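Local coordinates for probable methyltransferase (Bordetella pertussis, PDB 3KTY), which probably methylates RNA using S-adenosyl-L-methionine, this chain being the SPOUT domain of a TrmH-family (SpoU) enzyme, at residues 123-128 / 155-160. Sequence-based numbering, arbitrary orientation.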
# COMPACT_ATOMS: atom_id res chain seq x y z
N ILE A 123 8.95 9.19 -9.57
CA ILE A 123 7.66 8.61 -9.86
C ILE A 123 6.66 9.72 -10.04
O ILE A 123 6.52 10.57 -9.18
CB ILE A 123 7.18 7.78 -8.67
CG1 ILE A 123 8.25 6.75 -8.33
CG2 ILE A 123 5.88 7.03 -9.05
CD1 ILE A 123 8.51 5.80 -9.47
N VAL A 124 5.95 9.69 -11.16
CA VAL A 124 4.99 10.73 -11.53
C VAL A 124 3.54 10.26 -11.56
O VAL A 124 3.16 9.41 -12.37
CB VAL A 124 5.34 11.27 -12.95
CG1 VAL A 124 4.41 12.46 -13.35
CG2 VAL A 124 6.81 11.69 -13.03
N LEU A 125 2.71 10.85 -10.70
CA LEU A 125 1.28 10.51 -10.63
C LEU A 125 0.32 11.62 -11.02
O LEU A 125 0.48 12.77 -10.60
CB LEU A 125 0.90 10.19 -9.20
CG LEU A 125 1.66 9.08 -8.52
CD1 LEU A 125 2.89 9.67 -7.85
CD2 LEU A 125 0.71 8.40 -7.50
N GLY A 126 -0.72 11.25 -11.76
CA GLY A 126 -1.86 12.13 -11.98
C GLY A 126 -2.88 11.98 -10.86
O GLY A 126 -2.58 11.43 -9.83
N THR A 127 -4.09 12.49 -11.05
CA THR A 127 -5.16 12.16 -10.11
C THR A 127 -6.34 11.60 -10.89
O THR A 127 -6.37 11.71 -12.12
CB THR A 127 -5.59 13.37 -9.27
OG1 THR A 127 -6.07 14.40 -10.14
CG2 THR A 127 -4.40 13.90 -8.46
N GLU A 128 -7.29 10.98 -10.18
CA GLU A 128 -8.40 10.24 -10.79
C GLU A 128 -8.99 10.97 -12.00
O GLU A 128 -9.17 10.38 -13.08
CB GLU A 128 -9.50 9.99 -9.76
CG GLU A 128 -9.10 9.06 -8.63
CD GLU A 128 -10.19 8.89 -7.59
OE1 GLU A 128 -11.18 9.65 -7.64
OE2 GLU A 128 -10.05 8.01 -6.71
N LEU A 155 -7.86 3.30 -7.59
CA LEU A 155 -7.59 3.46 -6.17
C LEU A 155 -6.98 4.82 -5.87
O LEU A 155 -6.25 5.38 -6.69
CB LEU A 155 -6.67 2.34 -5.67
CG LEU A 155 -5.65 1.80 -6.68
CD1 LEU A 155 -5.20 2.90 -7.63
CD2 LEU A 155 -4.46 1.19 -5.96
N ASN A 156 -7.27 5.35 -4.68
CA ASN A 156 -6.75 6.64 -4.27
C ASN A 156 -5.30 6.84 -4.70
O ASN A 156 -4.50 5.91 -4.68
CB ASN A 156 -6.88 6.81 -2.75
CG ASN A 156 -6.32 8.14 -2.27
OD1 ASN A 156 -5.17 8.21 -1.81
ND2 ASN A 156 -7.12 9.19 -2.37
N VAL A 157 -4.97 8.07 -5.09
CA VAL A 157 -3.63 8.39 -5.52
C VAL A 157 -2.67 8.19 -4.36
O VAL A 157 -1.52 7.82 -4.55
CB VAL A 157 -3.57 9.86 -6.03
CG1 VAL A 157 -2.17 10.27 -6.46
CG2 VAL A 157 -4.55 10.05 -7.18
N ALA A 158 -3.12 8.39 -3.14
CA ALA A 158 -2.19 8.19 -2.04
C ALA A 158 -1.90 6.69 -1.85
O ALA A 158 -0.86 6.30 -1.33
CB ALA A 158 -2.70 8.83 -0.76
N GLN A 159 -2.85 5.85 -2.26
CA GLN A 159 -2.69 4.40 -2.19
C GLN A 159 -1.76 3.93 -3.29
O GLN A 159 -0.78 3.24 -3.03
CB GLN A 159 -4.05 3.74 -2.25
CG GLN A 159 -4.88 4.07 -1.00
CD GLN A 159 -6.39 3.94 -1.21
OE1 GLN A 159 -6.85 3.32 -2.19
NE2 GLN A 159 -7.17 4.52 -0.28
N ALA A 160 -2.01 4.40 -4.52
CA ALA A 160 -1.04 4.23 -5.58
C ALA A 160 0.35 4.61 -5.07
O ALA A 160 1.30 3.84 -5.22
CB ALA A 160 -1.39 5.04 -6.79
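Thr127 and Val157 bring the two backbones closest, their CA atoms 6.1 Å apart, where the chain leaving strand 121-125 passes the first turn of helix 157-172. Val157 points toward the strand end, and Gly126 O sits at the fork of its two methyls, 3.6 Å from both Val157 CG1 and Val157 CG2. Val157 CG1, anti to the backbone N (chi1 178°), meets Leu125 CD2 at 3.6 Å, the two side chains running past each other in opposite senses. Val157 CG2 lies against the loop backbone, 3.7 Å from Thr127 CA. One turn along, Ala160 CB reaches Leu125 CD2 at 4.0 Å, so the leucine fits against residues i and i+3 of one helix face. Beyond Thr127 the contact thins out at poorly ordered Glu128. Asn156, the N-cap, forms a capping box with Gln159, though both its bonds are weak and the position of Asn156 OD1 is uncertain. Asn156 ND2 joins the helix start to Asn23 of helix 21-33, whereas Gln159 OE1 bonds to Arg29 of the second subunit. The segments Gly126-Glu128 and Leu155-Ala160 match conserved SpoU/TrmH motifs, which in relatives meet in the trefoil knot that binds S-adenosylmethionine; a similar role is probable here. Leu125 also touches Leu161 of the same helix, while strand 121-125 runs between strands 11-16 and 84-89 in the parallel sheet, with helix 157-172 packed on one face.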